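Long-range contacts in probable 2-oxoacid ferredoxin oxidoreductase, alpha chain (Thermoplasma acidophilum, PDB 3JU3), which probably forms part of the alpha chain of an enzyme that oxidises 2-oxoacids such as 2-oxoglutarate to acyl-CoA and carbon dioxide, with ferredoxin as electron acceptor: residues A[5-10]-A[44-49]; A[14-19]-A[38-43]. All coordinates share one frame; numbering follows the deposited sequence.

Interaction 1. Residues A[5-10]-A[44-49]; sequences KAVLIG and LLYLKM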
ATOM      1  N   LYS A   5       0.293  20.940 -13.634  1.00 28.37           N
ATOM      2  CA  LYS A   5       1.040  20.099 -12.690  1.00 26.45           C
ATOM      3  C   LYS A   5       0.574  20.160 -11.242  1.00 24.28           C
ATOM      4  O   LYS A   5       0.875  19.279 -10.442  1.00 25.03           O
ATOM      5  CB  LYS A   5       2.497  20.506 -12.708  1.00 24.93           C
ATOM      6  CG  LYS A   5       3.197  20.387 -14.038  1.00 26.78           C
ATOM      7  CD  LYS A   5       4.711  20.562 -13.808  1.00 24.73           C
ATOM      8  CE  LYS A   5       5.396  21.036 -15.032  1.00 30.50           C
ATOM      9  NZ  LYS A   5       5.389  20.011 -16.091  1.00 32.56           N
ATOM     10  N   ALA A   6      -0.078  21.252 -10.889  1.00 23.29           N
ATOM     11  CA  ALA A   6      -0.668  21.434  -9.567  1.00 22.42           C
ATOM     12  C   ALA A   6      -1.869  22.354  -9.717  1.00 22.07           C
ATOM     13  O   ALA A   6      -1.825  23.310 -10.497  1.00 22.00           O
ATOM     14  CB  ALA A   6       0.325  22.037  -8.601  1.00 21.78           C
ATOM     15  N   VAL A   7      -2.920  22.091  -8.966  1.00 19.86           N
ATOM     16  CA  VAL A   7      -4.089  22.944  -9.047  1.00 20.36           C
ATOM     17  C   VAL A   7      -4.480  23.333  -7.633  1.00 19.55           C
ATOM     18  O   VAL A   7      -4.326  22.531  -6.710  1.00 19.34           O
ATOM     19  CB  VAL A   7      -5.245  22.257  -9.824  1.00 20.46           C
ATOM     20  CG1 VAL A   7      -5.531  20.843  -9.314  1.00 20.24           C
ATOM     21  CG2 VAL A   7      -6.506  23.111  -9.797  1.00 25.30           C
ATOM     22  N   LEU A   8      -4.961  24.547  -7.446  1.00 18.83           N
ATOM     23  CA  LEU A   8      -5.470  24.941  -6.141  1.00 18.87           C
ATOM     24  C   LEU A   8      -6.980  24.850  -6.246  1.00 19.51           C
ATOM     25  O   LEU A   8      -7.568  25.604  -7.009  1.00 18.87           O
ATOM     26  CB  LEU A   8      -5.073  26.385  -5.812  1.00 18.70           C
ATOM     27  CG  LEU A   8      -5.545  26.874  -4.442  1.00 18.88           C
ATOM     28  CD1 LEU A   8      -4.943  26.056  -3.292  1.00 19.06           C
ATOM     29  CD2 LEU A   8      -5.257  28.352  -4.269  1.00 22.31           C
ATOM     30  N   ILE A   9      -7.599  23.936  -5.499  1.00 18.57           N
ATOM     31  CA  ILE A   9      -9.041  23.779  -5.543  1.00 18.90           C
ATOM     32  C   ILE A   9      -9.650  24.499  -4.336  1.00 19.68           C
ATOM     33  O   ILE A   9      -9.210  24.319  -3.201  1.00 19.05           O
ATOM     34  CB  ILE A   9      -9.446  22.285  -5.524  1.00 20.33           C
ATOM     35  CG1 ILE A   9      -8.723  21.517  -6.686  1.00 20.42           C
ATOM     36  CG2 ILE A   9     -10.975  22.139  -5.485  1.00 18.76           C
ATOM     37  CD1 ILE A   9      -9.004  20.026  -6.723  1.00 22.09           C
ATOM     38  N   GLY A  10     -10.665  25.294  -4.612  1.00 20.05           N
ATOM     39  CA  GLY A  10     -11.338  26.108  -3.615  1.00 22.49           C
ATOM     40  C   GLY A  10     -10.950  27.571  -3.722  1.00 23.49           C
ATOM     41  O   GLY A  10     -10.499  28.060  -4.759  1.00 24.33           O
ATOM     42  N   LEU A  44      -7.419  23.267  -1.269  1.00 12.97           N
ATOM     43  CA  LEU A  44      -6.588  22.066  -1.449  1.00 12.65           C
ATOM     44  C   LEU A  44      -5.598  22.325  -2.568  1.00 13.06           C
ATOM     45  O   LEU A  44      -6.002  22.599  -3.710  1.00 11.92           O
ATOM     46  CB  LEU A  44      -7.442  20.806  -1.753  1.00 13.10           C
ATOM     47  CG  LEU A  44      -6.636  19.585  -2.271  1.00 10.36           C
ATOM     48  CD1 LEU A  44      -5.610  19.080  -1.255  1.00 10.81           C
ATOM     49  CD2 LEU A  44      -7.522  18.432  -2.699  1.00 14.61           C
ATOM     50  N   LEU A  45      -4.303  22.267  -2.241  1.00 12.03           N
ATOM     51  CA  LEU A  45      -3.278  22.312  -3.276  1.00 12.34           C
ATOM     52  C   LEU A  45      -3.057  20.850  -3.631  1.00 12.06           C
ATOM     53  O   LEU A  45      -2.610  20.076  -2.813  1.00 12.01           O
ATOM     54  CB  LEU A  45      -1.997  22.968  -2.771  1.00 11.43           C
ATOM     55  CG  LEU A  45      -0.716  22.833  -3.598  1.00 12.40           C
ATOM     56  CD1 LEU A  45      -0.938  23.546  -4.877  1.00 13.62           C
ATOM     57  CD2 LEU A  45       0.484  23.486  -2.850  1.00 14.93           C
ATOM     58  N   TYR A  46      -3.404  20.493  -4.855  1.00 12.38           N
ATOM     59  CA  TYR A  46      -3.352  19.114  -5.306  1.00 12.66           C
ATOM     60  C   TYR A  46      -2.214  18.992  -6.311  1.00 12.56           C
ATOM     61  O   TYR A  46      -2.217  19.660  -7.345  1.00 11.11           O
ATOM     62  CB  TYR A  46      -4.681  18.768  -5.967  1.00 12.01           C
ATOM     63  CG  TYR A  46      -4.765  17.384  -6.505  1.00 16.18           C
ATOM     64  CD1 TYR A  46      -4.691  16.276  -5.677  1.00 16.40           C
ATOM     65  CD2 TYR A  46      -4.927  17.182  -7.859  1.00 18.02           C
ATOM     66  CE1 TYR A  46      -4.767  15.017  -6.204  1.00 18.61           C
ATOM     67  CE2 TYR A  46      -4.984  15.964  -8.379  1.00 18.27           C
ATOM     68  CZ  TYR A  46      -4.913  14.885  -7.564  1.00 20.22           C
ATOM     69  OH  TYR A  46      -5.025  13.670  -8.167  1.00 23.58           O
ATOM     70  N   LEU A  47      -1.252  18.128  -5.994  1.00 13.67           N
ATOM     71  CA  LEU A  47      -0.138  17.872  -6.898  1.00 13.94           C
ATOM     72  C   LEU A  47      -0.503  16.701  -7.807  1.00 14.27           C
ATOM     73  O   LEU A  47      -0.861  15.615  -7.336  1.00 11.63           O
ATOM     74  CB  LEU A  47       1.133  17.577  -6.111  1.00 14.23           C
ATOM     75  CG  LEU A  47       1.421  18.662  -5.054  1.00 16.57           C
ATOM     76  CD1 LEU A  47       2.658  18.357  -4.185  1.00 17.94           C
ATOM     77  CD2 LEU A  47       1.513  20.093  -5.675  1.00 13.93           C
ATOM     78  N   LYS A  48      -0.444  16.950  -9.102  1.00 14.62           N
ATOM     79  CA  LYS A  48      -0.778  15.943 -10.090  1.00 18.20           C
ATOM     80  C   LYS A  48       0.459  15.071 -10.399  1.00 19.32           C
ATOM     81  O   LYS A  48       1.571  15.569 -10.569  1.00 20.62           O
ATOM     82  CB  LYS A  48      -1.236  16.646 -11.369  1.00 17.67           C
ATOM     83  CG  LYS A  48      -2.461  17.474 -11.147  1.00 19.33           C
ATOM     84  CD  LYS A  48      -2.931  17.989 -12.474  1.00 21.35           C
ATOM     85  CE  LYS A  48      -4.154  18.800 -12.334  1.00 18.67           C
ATOM     86  NZ  LYS A  48      -4.386  19.374 -13.673  1.00 21.41           N
HETATM   87  N   MSE A  49       0.242  13.778 -10.509  1.00 21.35           N
HETATM   88  CA  MSE A  49       1.340  12.833 -10.709  1.00 23.09           C
HETATM   89  C   MSE A  49       1.899  12.841 -12.134  1.00 25.14           C
HETATM   90  O   MSE A  49       3.074  13.137 -12.335  1.00 26.60           O
HETATM   91  CB  MSE A  49       0.907  11.429 -10.325  1.00 23.19           C
HETATM   92  CG  MSE A  49       0.937  11.189  -8.825  1.00 22.84           C
HETATM   93 SE   MSE A  49       0.051   9.496  -8.482  0.75 29.50          SE
HETATM   94  CE  MSE A  49      -1.378   9.821  -9.830  1.00 26.15           C
TER
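V7 of strand 6-9 faces Y46 of strand 42-47, and each backbone binds the other. Y46 N gives a straight bond to V7 O (2.9 Å, 179° at the hydrogen). V7 N answers to Y46 O, making this an antiparallel hydrogen-bonded pair. I9 and L44 form the second such pair, and I9 N reaches L44 O at 2.7 Å. L8 with L45 between them and A6 with L47 beside V7 and Y46 are non-hydrogen-bonded pairs. A6 CA and L47 CA lie 4.5 Å apart, as do L8 CA and L45 CA, and CA-H...O contacts run from A6 CA to Y46 O and from L8 CA to L44 O. Beyond the strands K48 N bonds K5 O, which it meets from above the carbonyl plane.

Side chains meet on both faces of the sheet. V7 CG1 sits between the backbone N and the carbonyl carbon (chi1 50°). From there V7 CG1 meets the edge of the Y46 ring, in its plane, 4.0 Å from Y46 CD2. The extended chain of K48 crosses the same methyl, with K48 CE 3.9 Å from V7 CG1. CB and CG of K48 also pass K5 O. On the other face A6 CB touches L47 CD2 at 3.7 Å and L45 CD1 more distantly. L8 CD1 lies near the L44 carbonyl and L45 CB.

Strand 6-9 is an antiparallel outer strand of the sheet within this chain, and strand 42-47 is its central one. On the face of I9, L44 and Y46 lies helix 25-37: L44 packs on I28 and I32, I9 on L29, and K25 makes a cation-pi contact with Y46. On the face of A6, L45 and L47, helix 79-87 touches L47, while F57 of the second subunit packs on A6 and L45.

Interaction 2. Residues A[14-19]-A[38-43]; sequences ADITFV and EGISAN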
ATOM      1  N   ALA A  14      -7.841  30.859   2.551  1.00 21.28           N
ATOM      2  CA  ALA A  14      -8.641  29.951   3.376  1.00 20.13           C
ATOM      3  C   ALA A  14      -7.997  29.798   4.717  1.00 18.84           C
ATOM      4  O   ALA A  14      -6.810  30.016   4.845  1.00 19.87           O
ATOM      5  CB  ALA A  14      -8.776  28.602   2.704  1.00 19.73           C
ATOM      6  N   ASP A  15      -8.788  29.466   5.719  1.00 17.69           N
ATOM      7  CA  ASP A  15      -8.288  29.184   7.048  1.00 17.20           C
ATOM      8  C   ASP A  15      -7.221  28.066   7.059  1.00 17.54           C
ATOM      9  O   ASP A  15      -6.262  28.138   7.816  1.00 16.51           O
ATOM     10  CB  ASP A  15      -9.452  28.789   7.961  1.00 16.59           C
ATOM     11  CG  ASP A  15     -10.443  29.948   8.189  1.00 19.55           C
ATOM     12  OD1 ASP A  15     -10.017  31.105   8.341  1.00 19.22           O
ATOM     13  OD2 ASP A  15     -11.664  29.704   8.187  1.00 17.17           O
ATOM     14  N   ILE A  16      -7.450  27.024   6.249  1.00 17.60           N
ATOM     15  CA  ILE A  16      -6.596  25.829   6.142  1.00 17.40           C
ATOM     16  C   ILE A  16      -6.298  25.568   4.659  1.00 18.34           C
ATOM     17  O   ILE A  16      -7.221  25.577   3.821  1.00 17.55           O
ATOM     18  CB  ILE A  16      -7.305  24.560   6.698  1.00 17.66           C
ATOM     19  CG1 ILE A  16      -7.533  24.676   8.222  1.00 17.58           C
ATOM     20  CG2 ILE A  16      -6.470  23.269   6.342  1.00 19.92           C
ATOM     21  CD1 ILE A  16      -8.607  23.728   8.793  1.00 17.20           C
ATOM     22  N   THR A  17      -5.026  25.304   4.340  1.00 17.14           N
ATOM     23  CA  THR A  17      -4.661  24.834   3.017  1.00 17.03           C
ATOM     24  C   THR A  17      -4.134  23.405   3.124  1.00 17.10           C
ATOM     25  O   THR A  17      -3.018  23.163   3.619  1.00 17.25           O
ATOM     26  CB  THR A  17      -3.574  25.773   2.415  1.00 18.86           C
ATOM     27  OG1 THR A  17      -4.176  27.043   2.171  1.00 17.76           O
ATOM     28  CG2 THR A  17      -2.966  25.223   1.076  1.00 17.42           C
ATOM     29  N   PHE A  18      -4.947  22.459   2.700  1.00 17.03           N
ATOM     30  CA  PHE A  18      -4.528  21.062   2.626  1.00 16.75           C
ATOM     31  C   PHE A  18      -3.611  20.895   1.413  1.00 17.62           C
ATOM     32  O   PHE A  18      -3.763  21.603   0.421  1.00 17.77           O
ATOM     33  CB  PHE A  18      -5.741  20.141   2.466  1.00 15.21           C
ATOM     34  CG  PHE A  18      -6.613  20.045   3.698  1.00 16.79           C
ATOM     35  CD1 PHE A  18      -6.174  19.334   4.803  1.00 15.13           C
ATOM     36  CD2 PHE A  18      -7.877  20.656   3.742  1.00 17.11           C
ATOM     37  CE1 PHE A  18      -6.984  19.215   5.953  1.00 18.92           C
ATOM     38  CE2 PHE A  18      -8.691  20.556   4.910  1.00 14.53           C
ATOM     39  CZ  PHE A  18      -8.249  19.840   5.980  1.00 18.33           C
ATOM     40  N   VAL A  19      -2.640  19.975   1.509  1.00 17.92           N
ATOM     41  CA  VAL A  19      -1.809  19.586   0.360  1.00 17.78           C
ATOM     42  C   VAL A  19      -1.868  18.073   0.288  1.00 18.56           C
ATOM     43  O   VAL A  19      -1.660  17.395   1.311  1.00 18.70           O
ATOM     44  CB  VAL A  19      -0.353  19.998   0.534  1.00 18.61           C
ATOM     45  CG1 VAL A  19       0.467  19.680  -0.764  1.00 16.40           C
ATOM     46  CG2 VAL A  19      -0.244  21.456   0.856  1.00 17.00           C
ATOM     47  N   GLU A  38     -19.205  24.443   9.690  1.00 23.61           N
ATOM     48  CA  GLU A  38     -18.790  25.056  10.937  1.00 23.68           C
ATOM     49  C   GLU A  38     -18.203  26.433  10.710  1.00 22.08           C
ATOM     50  O   GLU A  38     -17.606  27.010  11.637  1.00 21.55           O
ATOM     51  CB  GLU A  38     -17.709  24.213  11.616  1.00 24.81           C
ATOM     52  CG  GLU A  38     -18.202  23.023  12.312  1.00 27.93           C
ATOM     53  CD  GLU A  38     -17.070  22.270  12.926  1.00 31.36           C
ATOM     54  OE1 GLU A  38     -16.671  22.618  14.066  1.00 34.09           O
ATOM     55  OE2 GLU A  38     -16.574  21.341  12.265  1.00 31.51           O
ATOM     56  N   GLY A  39     -18.363  26.953   9.492  1.00 20.12           N
ATOM     57  CA  GLY A  39     -17.816  28.276   9.145  1.00 18.50           C
ATOM     58  C   GLY A  39     -16.308  28.339   9.003  1.00 17.24           C
ATOM     59  O   GLY A  39     -15.711  29.442   9.089  1.00 15.84           O
ATOM     60  N   ILE A  40     -15.694  27.185   8.706  1.00 15.60           N
ATOM     61  CA  ILE A  40     -14.249  27.149   8.473  1.00 15.92           C
ATOM     62  C   ILE A  40     -13.955  26.954   6.995  1.00 16.16           C
ATOM     63  O   ILE A  40     -14.481  26.037   6.386  1.00 15.85           O
ATOM     64  CB  ILE A  40     -13.585  26.041   9.258  1.00 16.24           C
ATOM     65  CG1 ILE A  40     -13.714  26.332  10.750  1.00 16.42           C
ATOM     66  CG2 ILE A  40     -12.123  25.914   8.858  1.00 14.17           C
ATOM     67  CD1 ILE A  40     -13.375  25.133  11.620  1.00 17.24           C
ATOM     68  N   SER A  41     -13.118  27.817   6.427  1.00 15.79           N
ATOM     69  CA  SER A  41     -12.790  27.690   5.001  1.00 16.69           C
ATOM     70  C   SER A  41     -11.498  26.901   4.788  1.00 16.77           C
ATOM     71  O   SER A  41     -10.571  26.961   5.580  1.00 17.33           O
ATOM     72  CB  SER A  41     -12.693  29.065   4.328  1.00 16.90           C
ATOM     73  OG  SER A  41     -11.674  29.815   4.964  1.00 18.99           O
ATOM     74  N   ALA A  42     -11.421  26.176   3.681  1.00 16.89           N
ATOM     75  CA  ALA A  42     -10.237  25.372   3.449  1.00 16.85           C
ATOM     76  C   ALA A  42     -10.101  25.265   1.953  1.00 16.59           C
ATOM     77  O   ALA A  42     -11.117  25.271   1.226  1.00 17.37           O
ATOM     78  CB  ALA A  42     -10.378  24.016   4.122  1.00 16.55           C
ATOM     79  N   ASN A  43      -8.863  25.219   1.473  1.00 14.85           N
ATOM     80  CA  ASN A  43      -8.654  24.934   0.070  1.00 14.31           C
ATOM     81  C   ASN A  43      -7.682  23.741  -0.046  1.00 14.17           C
ATOM     82  O   ASN A  43      -7.229  23.211   0.984  1.00 13.24           O
ATOM     83  CB  ASN A  43      -8.218  26.199  -0.713  1.00 13.70           C
ATOM     84  CG  ASN A  43      -6.952  26.850  -0.142  1.00 15.36           C
ATOM     85  OD1 ASN A  43      -6.215  26.219   0.608  1.00 14.30           O
ATOM     86  ND2 ASN A  43      -6.704  28.110  -0.493  1.00 12.27           N
TER
HETATM   87  O   HOH W   1      -4.274  29.340   0.876  1.00 27.99           O
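T17 and N43 join by their side chains as well as through the parallel pairing of their strands. T17 OG1 donates to N43 OD1 at 2.7 Å, in the amide plane and on a lone pair. Chi1 of 57° places N43 CG between its own backbone N and carbonyl carbon, and chi2 of 18° turns the amide so that OD1 meets T17 OG1. One water bridges T17 OG1 and N43 ND2, and that ND2 also bonds E11 O. An alanine in place of N43 would probably leave the T17 hydroxyl without its acceptor and E11 O without this donor.

A second polar group lies before the strands. D15 OD2 accepts from S41 N (3.0 Å), while S41 OG accepts from D15 N.

Backbone bonds form the ladder itself. I16 N binds S41 O, N43 N binds I16 O at 2.9 Å, and F18 N binds N43 O.

Apolar contacts line the face of I16 and A42. I16 CB and A42 CB are 4.0 Å apart, and F18 CE2 touches A42 CB at 3.9 Å. I16 CG2 sits over the centre of the F18 ring.

The contact closes a beta-alpha-beta unit, strand 16-21, helix 25-37 and strand 42-47, in core domain II of this alpha-chain fragment. Helix 25-37 packs on A42 and F18, and helix 105-117 on F18 and I40. T17 to V19 pair in parallel with a strand of the second subunit.

Overall arrangement
Both interactions use strand 42-47, the middle strand of the three. Interaction 1 joins its later part to the antiparallel strand 6-9; interaction 2 joins its start to the parallel strand 16-21. Their centres are about 14 Å apart, and L45 N probably bonds F18 O between them. Interaction 1 is partly buried and relies on backbone pairs and apolar side-chain contacts. Interaction 2 is more buried, yet it adds polar side chains: an amide-hydroxyl pair in the ladder and an aspartate-serine group before it. Along the chain, interaction 2 is nested within the loop closed by interaction 1. The second subunit packs against interaction 1 but continues the sheet beside interaction 2.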